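Local coordinates for Alr1585 protein (Nostoc sp., PDB 5C2I), which is a haem-containing dye-decolorizing (DyP-type) peroxidase that probably uses hydrogen peroxide to oxidise dyes and other organic substrates, at residues 121-126 with 453-458; 254-259 with 385-390; 326-331 with 426-431. The protein carries 1 engineered substitution. All blocks are in the same frame, centred on the assembly; numbering follows the deposited sequence.

Contact 1: 121-126 with 453-458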
loop_
_atom_site.group_PDB
_atom_site.type_symbol
_atom_site.label_atom_id
_atom_site.label_comp_id
_atom_site.label_asym_id
_atom_site.label_seq_id
_atom_site.Cartn_x
_atom_site.Cartn_y
_atom_site.Cartn_z
ATOM N N MET A 121 27.837 6.635 39.202
ATOM C CA MET A 121 26.965 6.047 40.201
ATOM C C MET A 121 26.145 4.887 39.616
ATOM O O MET A 121 25.878 3.915 40.301
ATOM C CB MET A 121 26.063 7.141 40.788
ATOM C CG MET A 121 26.858 8.120 41.648
ATOM S SD MET A 121 25.980 9.656 41.922
ATOM C CE MET A 121 24.998 9.221 43.395
ATOM N N GLY A 122 25.690 5.032 38.377
ATOM C CA GLY A 122 24.796 4.053 37.766
ATOM C C GLY A 122 23.328 4.358 38.075
ATOM O O GLY A 122 23.006 4.942 39.100
ATOM N N MET A 123 22.441 3.946 37.174
ATOM C CA MET A 123 20.992 4.234 37.327
ATOM C C MET A 123 20.332 3.402 38.432
ATOM O O MET A 123 19.241 3.712 38.859
ATOM C CB MET A 123 20.260 4.040 35.985
ATOM C CG MET A 123 18.914 4.755 35.916
ATOM S SD MET A 123 18.154 4.673 34.309
ATOM C CE MET A 123 19.239 5.744 33.324
ATOM N N LYS A 124 20.978 2.322 38.861
ATOM C CA LYS A 124 20.488 1.544 40.003
ATOM C C LYS A 124 20.847 2.172 41.355
ATOM O O LYS A 124 20.268 1.762 42.392
ATOM C CB LYS A 124 21.061 0.145 39.986
ATOM C CG LYS A 124 20.569 -0.732 38.861
ATOM C CD LYS A 124 21.207 -2.120 39.005
ATOM C CE LYS A 124 20.728 -3.069 37.948
ATOM N NZ LYS A 124 21.384 -2.842 36.635
ATOM N N ASN A 125 21.751 3.161 41.365
ATOM C CA ASN A 125 22.189 3.793 42.610
ATOM C C ASN A 125 20.991 4.395 43.358
ATOM O O ASN A 125 20.132 5.048 42.746
ATOM C CB ASN A 125 23.248 4.846 42.319
ATOM C CG ASN A 125 23.625 5.677 43.539
ATOM O OD1 ASN A 125 22.880 6.565 43.962
ATOM N ND2 ASN A 125 24.819 5.430 44.073
ATOM N N GLU A 126 20.924 4.162 44.677
ATOM C CA GLU A 126 19.751 4.554 45.456
ATOM C C GLU A 126 19.535 6.080 45.487
ATOM O O GLU A 126 18.396 6.548 45.434
ATOM C CB GLU A 126 19.863 3.968 46.897
ATOM C CG GLU A 126 18.784 4.393 47.876
ATOM C CD GLU A 126 17.383 3.993 47.436
ATOM O OE1 GLU A 126 17.237 3.134 46.524
ATOM O OE2 GLU A 126 16.414 4.592 47.948
ATOM N N GLY A 453 16.949 0.678 32.937
ATOM C CA GLY A 453 17.859 1.476 32.092
ATOM C C GLY A 453 19.240 1.581 32.697
ATOM O O GLY A 453 19.521 0.955 33.707
ATOM N N GLU A 454 20.092 2.366 32.063
ATOM C CA GLU A 454 21.430 2.613 32.556
ATOM C C GLU A 454 22.005 3.808 31.879
ATOM O O GLU A 454 21.529 4.238 30.802
ATOM C CB GLU A 454 22.312 1.379 32.328
ATOM C CG GLU A 454 23.706 1.397 32.918
ATOM C CD GLU A 454 23.733 1.667 34.416
ATOM O OE1 GLU A 454 23.623 2.849 34.801
ATOM O OE2 GLU A 454 23.868 0.712 35.188
ATOM N N TYR A 455 23.024 4.365 32.527
ATOM C CA TYR A 455 23.818 5.443 31.970
ATOM C C TYR A 455 25.066 4.876 31.320
ATOM O O TYR A 455 25.725 4.006 31.899
ATOM C CB TYR A 455 24.295 6.338 33.078
ATOM C CG TYR A 455 23.257 7.060 33.914
ATOM C CD1 TYR A 455 22.291 7.883 33.341
ATOM C CD2 TYR A 455 23.299 6.977 35.308
ATOM C CE1 TYR A 455 21.370 8.585 34.128
ATOM C CE2 TYR A 455 22.421 7.698 36.092
ATOM C CZ TYR A 455 21.463 8.507 35.488
ATOM O OH TYR A 455 20.604 9.237 36.300
ATOM N N PHE A 456 25.403 5.370 30.142
ATOM C CA PHE A 456 26.602 4.941 29.417
ATOM C C PHE A 456 27.411 6.107 28.898
ATOM O O PHE A 456 26.927 7.247 28.843
ATOM C CB PHE A 456 26.232 4.102 28.191
ATOM C CG PHE A 456 25.381 2.878 28.485
ATOM C CD1 PHE A 456 23.994 2.976 28.524
ATOM C CD2 PHE A 456 25.945 1.648 28.630
ATOM C CE1 PHE A 456 23.224 1.866 28.783
ATOM C CE2 PHE A 456 25.178 0.515 28.848
ATOM C CZ PHE A 456 23.804 0.632 28.963
ATOM N N PHE A 457 28.636 5.805 28.456
ATOM C CA PHE A 457 29.456 6.739 27.681
ATOM C C PHE A 457 29.683 6.105 26.318
ATOM O O PHE A 457 29.924 4.892 26.226
ATOM C CB PHE A 457 30.771 6.966 28.384
ATOM C CG PHE A 457 31.620 8.030 27.756
ATOM C CD1 PHE A 457 31.216 9.351 27.759
ATOM C CD2 PHE A 457 32.809 7.711 27.176
ATOM C CE1 PHE A 457 31.986 10.338 27.173
ATOM C CE2 PHE A 457 33.642 8.699 26.630
ATOM C CZ PHE A 457 33.199 10.018 26.590
ATOM N N ALA A 458 29.518 6.903 25.262
ATOM C CA ALA A 458 29.906 6.540 23.903
ATOM C C ALA A 458 31.361 6.943 23.724
ATOM O O ALA A 458 31.642 8.124 23.549
ATOM C CB ALA A 458 29.038 7.270 22.893
HETATM O O HOH W 1 23.370 0.886 37.920
#
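Met123 and Tyr455 meet at about a right angle where a type I beta turn, Gly122 to Asn125, lies against strand 448-458 of the antiparallel sheet in the C-terminal half of this DyP-type ferredoxin-like fold. The thioether does the touching. With CG anti to the backbone N and a bend at chi3 (-70°), Met123 carries its methyl over one face of the phenol, offset toward the rim: CE stands 4.0 Å from the ring centroid of Tyr455, a CH-pi contact, with CE1 as its closest ring atom. The sulfur sits further out, SD 5.2 Å from the same centroid, which makes this a Met-aromatic pair; SD also packs on the backbone of Gly453, 3.7 Å from its C.

The polar half of the contact belongs to Glu454. It sets off away from the turn, but its chain bends at chi2 (55°) and brings the carboxylate back. OE1 then accepts two backbone N-H groups: Met123 N at 2.9 Å, on the syn side and 24° out of the carboxylate plane, and Tyr455 N at 2.8 Å through the anti lone pair. One oxygen thus ties the turn to the strand. Gly122, the first residue to leave helix 117-121, has positive phi, with backbone angles that by themselves call for glycine, and its CA lies close to Glu454 OE1.

The Tyr455 hydroxyl bonds to Asn398 OD1, and the ring also packs on Ile128 and Leu132 of helix 126-132. Lys124 NZ is held by the carbonyls of Phe144 and Ser146, near the carboxylate but beyond salt-bridge range. A water completes the bridge between turn and strand, accepting from Lys124 N at 2.9 Å and donating to Glu454 OE2 at 2.8 Å.

Contact 2: 254-259 with 385-390. With HEM (protoporphyrin IX containing Fe), chain E.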
loop_
_atom_site.group_PDB
_atom_site.type_symbol
_atom_site.label_atom_id
_atom_site.label_comp_id
_atom_site.label_asym_id
_atom_site.label_seq_id
_atom_site.Cartn_x
_atom_site.Cartn_y
_atom_site.Cartn_z
ATOM N N LEU A 254 25.134 8.826 27.390
ATOM C CA LEU A 254 23.862 8.289 27.017
ATOM C C LEU A 254 23.028 7.954 28.250
ATOM O O LEU A 254 23.497 7.254 29.161
ATOM C CB LEU A 254 24.039 7.028 26.176
ATOM C CG LEU A 254 22.769 6.247 25.826
ATOM C CD1 LEU A 254 21.830 7.000 24.926
ATOM C CD2 LEU A 254 23.113 4.885 25.217
ATOM N N VAL A 255 21.788 8.397 28.259
ATOM C CA VAL A 255 20.779 7.942 29.217
ATOM C C VAL A 255 19.866 7.003 28.426
ATOM O O VAL A 255 19.352 7.397 27.375
ATOM C CB VAL A 255 19.949 9.131 29.728
ATOM C CG1 VAL A 255 18.697 8.646 30.494
ATOM C CG2 VAL A 255 20.779 10.048 30.595
ATOM N N TYR A 256 19.681 5.783 28.908
ATOM C CA TYR A 256 18.769 4.790 28.305
ATOM C C TYR A 256 17.744 4.400 29.356
ATOM O O TYR A 256 18.131 3.987 30.449
ATOM C CB TYR A 256 19.558 3.549 27.839
ATOM C CG TYR A 256 18.771 2.582 26.991
ATOM C CD1 TYR A 256 17.639 1.883 27.503
ATOM C CD2 TYR A 256 19.116 2.353 25.701
ATOM C CE1 TYR A 256 16.910 1.033 26.703
ATOM C CE2 TYR A 256 18.415 1.459 24.905
ATOM C CZ TYR A 256 17.305 0.823 25.392
ATOM O OH TYR A 256 16.624 -0.045 24.594
ATOM N N ARG A 257 16.453 4.556 29.031
ATOM C CA ARG A 257 15.350 4.219 29.930
ATOM C C ARG A 257 14.239 3.587 29.148
ATOM O O ARG A 257 13.803 4.154 28.124
ATOM C CB ARG A 257 14.839 5.458 30.654
ATOM C CG ARG A 257 15.858 6.033 31.663
ATOM C CD ARG A 257 15.538 7.441 32.116
ATOM N NE ARG A 257 14.336 7.594 32.932
ATOM C CZ ARG A 257 14.237 7.298 34.232
ATOM N NH1 ARG A 257 15.229 6.723 34.916
ATOM N NH2 ARG A 257 13.103 7.551 34.854
ATOM N N LYS A 258 13.788 2.401 29.601
ATOM C CA LYS A 258 12.657 1.751 28.976
ATOM C C LYS A 258 11.368 2.237 29.654
ATOM O O LYS A 258 11.190 2.013 30.856
ATOM C CB LYS A 258 12.778 0.251 29.049
ATOM C CG LYS A 258 11.607 -0.475 28.408
ATOM C CD LYS A 258 11.838 -1.994 28.321
ATOM C CE LYS A 258 10.732 -2.686 27.522
ATOM N NZ LYS A 258 10.946 -4.142 27.313
ATOM N N LEU A 259 10.543 2.959 28.908
ATOM C CA LEU A 259 9.373 3.643 29.496
ATOM C C LEU A 259 8.098 3.041 28.905
ATOM O O LEU A 259 7.729 3.321 27.769
ATOM C CB LEU A 259 9.483 5.154 29.224
ATOM C CG LEU A 259 10.718 5.868 29.749
ATOM C CD1 LEU A 259 10.662 7.378 29.460
ATOM C CD2 LEU A 259 10.895 5.618 31.235
ATOM N N LEU A 385 11.577 3.433 24.002
ATOM C CA LEU A 385 12.980 3.250 24.384
ATOM C C LEU A 385 13.604 4.629 24.354
ATOM O O LEU A 385 13.916 5.167 23.268
ATOM C CB LEU A 385 13.700 2.271 23.466
ATOM C CG LEU A 385 13.013 0.901 23.363
ATOM C CD1 LEU A 385 13.715 0.043 22.315
ATOM C CD2 LEU A 385 12.971 0.205 24.714
ATOM N N PHE A 386 13.663 5.252 25.522
ATOM C CA PHE A 386 14.129 6.632 25.662
ATOM C C PHE A 386 15.641 6.658 25.684
ATOM O O PHE A 386 16.260 6.077 26.585
ATOM C CB PHE A 386 13.566 7.250 26.955
ATOM C CG PHE A 386 14.006 8.656 27.205
ATOM C CD1 PHE A 386 13.303 9.726 26.644
ATOM C CD2 PHE A 386 15.175 8.917 27.951
ATOM C CE1 PHE A 386 13.698 11.039 26.890
ATOM C CE2 PHE A 386 15.576 10.234 28.194
ATOM C CZ PHE A 386 14.849 11.298 27.642
ATOM N N LEU A 387 16.237 7.281 24.677
ATOM C CA LEU A 387 17.693 7.505 24.654
ATOM C C LEU A 387 17.932 8.990 24.504
ATOM O O LEU A 387 17.290 9.614 23.666
ATOM C CB LEU A 387 18.348 6.810 23.463
ATOM C CG LEU A 387 18.530 5.280 23.522
ATOM C CD1 LEU A 387 17.206 4.564 23.275
ATOM C CD2 LEU A 387 19.527 4.859 22.458
ATOM N N CYS A 388 18.845 9.551 25.292
ATOM C CA CYS A 388 19.279 10.907 25.034
ATOM C C CYS A 388 20.760 11.078 25.338
ATOM O O CYS A 388 21.317 10.345 26.169
ATOM C CB CYS A 388 18.424 11.922 25.789
ATOM S SG CYS A 388 18.727 12.065 27.564
ATOM N N PHE A 389 21.347 12.084 24.682
ATOM C CA PHE A 389 22.735 12.444 24.802
ATOM C C PHE A 389 22.915 13.818 25.431
ATOM O O PHE A 389 22.037 14.715 25.311
ATOM C CB PHE A 389 23.429 12.390 23.433
ATOM C CG PHE A 389 23.636 11.024 22.914
ATOM C CD1 PHE A 389 24.617 10.178 23.463
ATOM C CD2 PHE A 389 22.890 10.547 21.821
ATOM C CE1 PHE A 389 24.791 8.888 22.959
ATOM C CE2 PHE A 389 23.079 9.276 21.328
ATOM C CZ PHE A 389 24.028 8.442 21.887
ATOM N N GLN A 390 24.039 13.976 26.113
ATOM C CA GLN A 390 24.383 15.197 26.810
ATOM C C GLN A 390 25.833 15.111 27.233
ATOM O O GLN A 390 26.425 14.018 27.247
ATOM C CB GLN A 390 23.557 15.399 28.051
ATOM C CG GLN A 390 23.571 14.205 28.999
ATOM C CD GLN A 390 22.277 13.425 28.953
ATOM O OE1 GLN A 390 21.273 13.865 29.485
ATOM N NE2 GLN A 390 22.311 12.229 28.368
HETATM C CHA HEM E . 9.032 16.680 23.749
HETATM C CHB HEM E . 6.443 12.671 24.438
HETATM C CHC HEM E . 9.538 11.291 27.893
HETATM C CHD HEM E . 11.945 15.424 27.343
HETATM C C1A HEM E . 8.042 15.717 23.648
HETATM C C2A HEM E . 6.918 15.785 22.773
HETATM C C3A HEM E . 6.196 14.660 22.970
HETATM C C4A HEM E . 6.882 13.893 23.938
HETATM C CMA HEM E . 4.934 14.236 22.267
HETATM C CAA HEM E . 6.568 16.905 21.784
HETATM C CBA HEM E . 7.162 16.822 20.375
HETATM C CGA HEM E . 8.662 16.855 20.474
HETATM O O1A HEM E . 9.304 17.942 20.566
HETATM O O2A HEM E . 9.268 15.782 20.471
HETATM C C1B HEM E . 7.111 11.937 25.417
HETATM C C2B HEM E . 6.695 10.639 25.875
HETATM C C3B HEM E . 7.563 10.237 26.792
HETATM C C4B HEM E . 8.505 11.347 26.951
HETATM C CMB HEM E . 5.517 9.892 25.357
HETATM C CAB HEM E . 7.678 8.966 27.550
HETATM C CBB HEM E . 7.175 7.792 27.129
HETATM C C1C HEM E . 10.459 12.332 28.095
HETATM C C2C HEM E . 11.399 12.403 29.102
HETATM C C3C HEM E . 12.064 13.593 28.955
HETATM C C4C HEM E . 11.525 14.223 27.827
HETATM C CMC HEM E . 11.713 11.368 30.143
HETATM C CAC HEM E . 13.117 14.184 29.780
HETATM C CBC HEM E . 13.330 14.029 31.063
HETATM C C1D HEM E . 11.373 16.015 26.218
HETATM C C2D HEM E . 11.902 17.261 25.674
HETATM C C3D HEM E . 11.075 17.640 24.710
HETATM C C4D HEM E . 10.060 16.566 24.645
HETATM C CMD HEM E . 13.139 18.026 26.117
HETATM C CAD HEM E . 11.232 18.848 23.830
HETATM C CBD HEM E . 10.633 20.123 24.433
HETATM C CGD HEM E . 10.875 21.273 23.511
HETATM O O1D HEM E . 9.884 21.909 23.159
HETATM O O2D HEM E . 12.041 21.601 23.103
HETATM N NA HEM E . 7.968 14.590 24.411
HETATM N NB HEM E . 8.120 12.325 26.132
HETATM N NC HEM E . 10.466 13.489 27.372
HETATM N ND HEM E . 10.226 15.668 25.630
HETATM FE FE HEM E . 9.190 14.064 25.897
HETATM O O HOH W 2 10.592 12.792 24.524
#
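Val255 and Cys388, and Arg257 and Phe386, are the hydrogen-bonded pairs of two antiparallel strands whose segment axes run 4.7 Å apart at closest approach. Each pair exchanges two backbone bonds, from Val255 N to Cys388 O at 2.9 Å through to Phe386 N to Arg257 O at 2.8 Å. CA-H...O contacts add to them, among them Leu387 CA to Val255 O at 3.2 Å.

Apolar contacts are made on both faces. On the face of Leu254, Tyr256, Leu385, Leu387 and Phe389, the Tyr256 side chain lies alongside that of Leu387, pointing the same way, with Tyr256 CD2 3.7 Å from Leu387 CG, and its oxygen end reaches the methyls of Leu385; the hydroxyl itself bonds to His45 ND1. Leu254 sets CD1 over one face of the Phe389 ring, 4.2 Å from the centroid, in a CH-pi contact, and the same methyl touches Leu387 CB. On the other face Val255 CB packs on Cys388 SG, and Val255 CG2 meets the amide of Gln390, which is held by Phe397 N at OE1 and by Tyr253 O at NE2.

Charged ends are answered beyond the two strands: Arg257 forms a salt bridge with Asp134, and Lys258 with Glu141 and Glu183.

Phe386 and Leu259 carry the haem contacts. The Phe386 CG is anti to its backbone N (chi1 179°), and the ring beyond it brings CE1 to 3.5 Å from C2C of the porphyrin, with the CMC methyl over one ring face. Leu259 CD1 touches both Phe386 CB and the vinyl carbon CAB of the haem, 3.9 Å from the latter. Strands 250-261 and 383-390 thus form part of the antiparallel sheet of the C-terminal DyP domain, which through Phe386 and Leu259 contributes to the wall of the haem pocket.

Contact 3: 326-331 with 426-431. With HEM (protoporphyrin IX containing Fe), chain E.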
loop_
_atom_site.group_PDB
_atom_site.type_symbol
_atom_site.label_atom_id
_atom_site.label_comp_id
_atom_site.label_asym_id
_atom_site.label_seq_id
_atom_site.Cartn_x
_atom_site.Cartn_y
_atom_site.Cartn_z
ATOM N N PRO A 326 -0.412 25.542 29.360
ATOM C CA PRO A 326 -0.162 25.571 30.787
ATOM C C PRO A 326 1.298 25.386 31.181
ATOM O O PRO A 326 2.070 24.722 30.472
ATOM C CB PRO A 326 -0.997 24.380 31.307
ATOM C CG PRO A 326 -2.161 24.355 30.376
ATOM C CD PRO A 326 -1.508 24.632 29.022
ATOM N N PHE A 327 1.674 25.892 32.376
ATOM C CA PHE A 327 3.022 25.657 32.874
ATOM C C PHE A 327 3.343 24.174 33.080
ATOM O O PHE A 327 4.493 23.768 33.042
ATOM C CB PHE A 327 3.229 26.414 34.201
ATOM C CG PHE A 327 3.387 27.913 34.044
ATOM C CD1 PHE A 327 4.433 28.440 33.315
ATOM C CD2 PHE A 327 2.572 28.790 34.773
ATOM C CE1 PHE A 327 4.615 29.822 33.221
ATOM C CE2 PHE A 327 2.763 30.157 34.718
ATOM C CZ PHE A 327 3.792 30.677 33.939
ATOM N N HIS A 328 2.325 23.362 33.297
ATOM C CA HIS A 328 2.572 21.952 33.513
ATOM C C HIS A 328 2.730 21.102 32.252
ATOM O O HIS A 328 3.109 19.952 32.374
ATOM C CB HIS A 328 1.464 21.344 34.402
ATOM C CG HIS A 328 0.123 21.347 33.742
ATOM N ND1 HIS A 328 -0.901 22.171 34.127
ATOM C CD2 HIS A 328 -0.351 20.624 32.706
ATOM C CE1 HIS A 328 -1.955 21.954 33.358
ATOM N NE2 HIS A 328 -1.642 21.028 32.485
ATOM N N SER A 329 2.382 21.636 31.072
ATOM C CA SER A 329 2.386 20.848 29.867
ATOM C C SER A 329 3.792 20.333 29.613
ATOM O O SER A 329 4.773 21.041 29.854
ATOM C CB SER A 329 1.870 21.655 28.676
ATOM O OG SER A 329 0.543 22.131 28.893
ATOM N N HIS A 330 3.873 19.099 29.140
ATOM C CA HIS A 330 5.177 18.453 28.939
ATOM C C HIS A 330 6.231 19.337 28.221
ATOM O O HIS A 330 7.377 19.419 28.696
ATOM C CB HIS A 330 4.976 17.133 28.222
ATOM C CG HIS A 330 6.245 16.355 27.998
ATOM N ND1 HIS A 330 7.060 15.938 29.027
ATOM C CD2 HIS A 330 6.780 15.848 26.860
ATOM C CE1 HIS A 330 8.041 15.196 28.534
ATOM N NE2 HIS A 330 7.880 15.117 27.229
ATOM N N THR A 331 5.852 19.969 27.114
ATOM C CA THR A 331 6.802 20.800 26.363
ATOM C C THR A 331 7.288 21.986 27.139
ATOM O O THR A 331 8.466 22.344 27.078
ATOM C CB THR A 331 6.255 21.285 24.983
ATOM O OG1 THR A 331 5.045 21.991 25.176
ATOM C CG2 THR A 331 6.023 20.110 24.039
ATOM N N GLY A 426 0.404 13.994 40.444
ATOM C CA GLY A 426 -0.224 14.992 41.318
ATOM C C GLY A 426 -1.269 15.839 40.612
ATOM O O GLY A 426 -2.016 15.348 39.744
ATOM N N THR A 427 -1.365 17.099 41.035
ATOM C CA THR A 427 -2.483 17.931 40.691
ATOM C C THR A 427 -2.023 19.009 39.714
ATOM O O THR A 427 -1.093 19.712 39.999
ATOM C CB THR A 427 -3.050 18.623 41.930
ATOM O OG1 THR A 427 -3.352 17.632 42.910
ATOM C CG2 THR A 427 -4.318 19.423 41.592
ATOM N N GLN A 428 -2.726 19.135 38.592
ATOM C CA GLN A 428 -2.534 20.268 37.674
ATOM C C GLN A 428 -3.757 21.161 37.649
ATOM O O GLN A 428 -4.878 20.739 37.987
ATOM C CB GLN A 428 -2.222 19.758 36.260
ATOM C CG GLN A 428 -0.960 18.917 36.163
ATOM C CD GLN A 428 -1.195 17.470 36.544
ATOM O OE1 GLN A 428 -2.312 16.938 36.425
ATOM N NE2 GLN A 428 -0.131 16.809 36.972
ATOM N N LYS A 429 -3.539 22.414 37.267
ATOM C CA LYS A 429 -4.618 23.383 37.058
ATOM C C LYS A 429 -4.766 23.613 35.566
ATOM O O LYS A 429 -3.806 23.987 34.912
ATOM C CB LYS A 429 -4.275 24.699 37.748
ATOM C CG LYS A 429 -4.237 24.556 39.269
ATOM C CD LYS A 429 -4.049 25.890 39.965
ATOM C CE LYS A 429 -2.632 26.375 39.856
ATOM N NZ LYS A 429 -2.372 27.371 40.919
ATOM N N TRP A 430 -5.959 23.382 35.051
ATOM C CA TRP A 430 -6.235 23.384 33.616
ATOM C C TRP A 430 -7.138 24.557 33.273
ATOM O O TRP A 430 -8.152 24.781 33.961
ATOM C CB TRP A 430 -6.904 22.062 33.240
ATOM C CG TRP A 430 -6.124 20.878 33.744
ATOM C CD1 TRP A 430 -6.115 20.384 35.009
ATOM C CD2 TRP A 430 -5.228 20.049 32.997
ATOM N NE1 TRP A 430 -5.304 19.279 35.097
ATOM C CE2 TRP A 430 -4.724 19.068 33.883
ATOM C CE3 TRP A 430 -4.808 20.024 31.659
ATOM C CZ2 TRP A 430 -3.809 18.084 33.470
ATOM C CZ3 TRP A 430 -3.920 19.069 31.256
ATOM C CH2 TRP A 430 -3.429 18.097 32.152
ATOM N N PRO A 431 -6.790 25.318 32.220
ATOM C CA PRO A 431 -7.656 26.430 31.840
ATOM C C PRO A 431 -8.975 25.915 31.268
ATOM O O PRO A 431 -8.977 25.046 30.418
ATOM C CB PRO A 431 -6.827 27.189 30.783
ATOM C CG PRO A 431 -5.389 26.751 31.019
ATOM C CD PRO A 431 -5.554 25.295 31.418
HETATM C CHA HEM E . 9.032 16.680 23.749
HETATM C CHB HEM E . 6.443 12.671 24.438
HETATM C CHC HEM E . 9.538 11.291 27.893
HETATM C CHD HEM E . 11.945 15.424 27.343
HETATM C C1A HEM E . 8.042 15.717 23.648
HETATM C C2A HEM E . 6.918 15.785 22.773
HETATM C C3A HEM E . 6.196 14.660 22.970
HETATM C C4A HEM E . 6.882 13.893 23.938
HETATM C CMA HEM E . 4.934 14.236 22.267
HETATM C CAA HEM E . 6.568 16.905 21.784
HETATM C CBA HEM E . 7.162 16.822 20.375
HETATM C CGA HEM E . 8.662 16.855 20.474
HETATM O O1A HEM E . 9.304 17.942 20.566
HETATM O O2A HEM E . 9.268 15.782 20.471
HETATM C C1B HEM E . 7.111 11.937 25.417
HETATM C C2B HEM E . 6.695 10.639 25.875
HETATM C C3B HEM E . 7.563 10.237 26.792
HETATM C C4B HEM E . 8.505 11.347 26.951
HETATM C CMB HEM E . 5.517 9.892 25.357
HETATM C CAB HEM E . 7.678 8.966 27.550
HETATM C CBB HEM E . 7.175 7.792 27.129
HETATM C C1C HEM E . 10.459 12.332 28.095
HETATM C C2C HEM E . 11.399 12.403 29.102
HETATM C C3C HEM E . 12.064 13.593 28.955
HETATM C C4C HEM E . 11.525 14.223 27.827
HETATM C CMC HEM E . 11.713 11.368 30.143
HETATM C CAC HEM E . 13.117 14.184 29.780
HETATM C CBC HEM E . 13.330 14.029 31.063
HETATM C C1D HEM E . 11.373 16.015 26.218
HETATM C C2D HEM E . 11.902 17.261 25.674
HETATM C C3D HEM E . 11.075 17.640 24.710
HETATM C C4D HEM E . 10.060 16.566 24.645
HETATM C CMD HEM E . 13.139 18.026 26.117
HETATM C CAD HEM E . 11.232 18.848 23.830
HETATM C CBD HEM E . 10.633 20.123 24.433
HETATM C CGD HEM E . 10.875 21.273 23.511
HETATM O O1D HEM E . 9.884 21.909 23.159
HETATM O O2D HEM E . 12.041 21.601 23.103
HETATM N NA HEM E . 7.968 14.590 24.411
HETATM N NB HEM E . 8.120 12.325 26.132
HETATM N NC HEM E . 10.466 13.489 27.372
HETATM N ND HEM E . 10.226 15.668 25.630
HETATM FE FE HEM E . 9.190 14.064 25.897
HETATM O O HOH W 3 -1.032 23.402 36.523
HETATM O O HOH W 2 10.592 12.792 24.524
#
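The turn that leads into the haem-ligand helix of this peroxidase packs on strand 428-431, with the His328 ring wedged between the two. Pro326 to Ser329 form a type I beta turn, and His330, just beyond it, binds the haem iron through NE2 at 2.1 Å; a water is also bound to the iron, at 2.3 Å.

A chi1 of 66° sets His328 CG between its backbone N and carbonyl carbon, where it lies against Gln428 CG. The imidazole is sandwiched: Pro326 CB lies over one face and Gln428 CB over the opposite one, the latter a CH-pi contact 3.6 Å from the ring centroid. The imidazole edge is directed at the face of Trp430, an edge-to-face pair with planes at 58°, in which NE2 of His328 stands 3.2 Å from CZ3 of Trp430. Lys429 O lies at the ring edge, in plane, 3.2 Å from His328 CE1. A water also in the ring plane is hydrogen-bonded to His328 ND1 at 2.7 Å and accepts from Lys429 N, joining the turn to the strand. Beside this, Pro326 CG touches Pro431 CD.

Asp418 OD2 bonds to His330 ND1 as a second-shell partner of the iron, while Trp430 NE1 bonds to Tyr442 O. Strand 428-431 pairs with strand 439-442 in a two-stranded antiparallel sheet, and helix 281-289 packs on both Pro326 and Trp430 through Leu287.

Following the chain from the N terminus, the turn at 121-126 comes first and packs on strand 448-458, near the C terminus: contact 1 closes a loop of 326 residues that holds both other contacts. Within it, contact 2 closes 125 residues between 254-259 and 385-390, and contact 3 closes 94, starting at 326-331, between those strands, and ending at 426-431, beyond them, so contacts 2 and 3 cross. Contacts 1 and 2 adjoin, since strands 448-458 and 250-261 are sheet neighbours: Phe456 O lies 2.8 Å from Leu254 N. Contact 3 lies about 24 Å from contact 2, centre to centre, but both touch the haem, contact 2 from the sheet and contact 3 through the iron ligand.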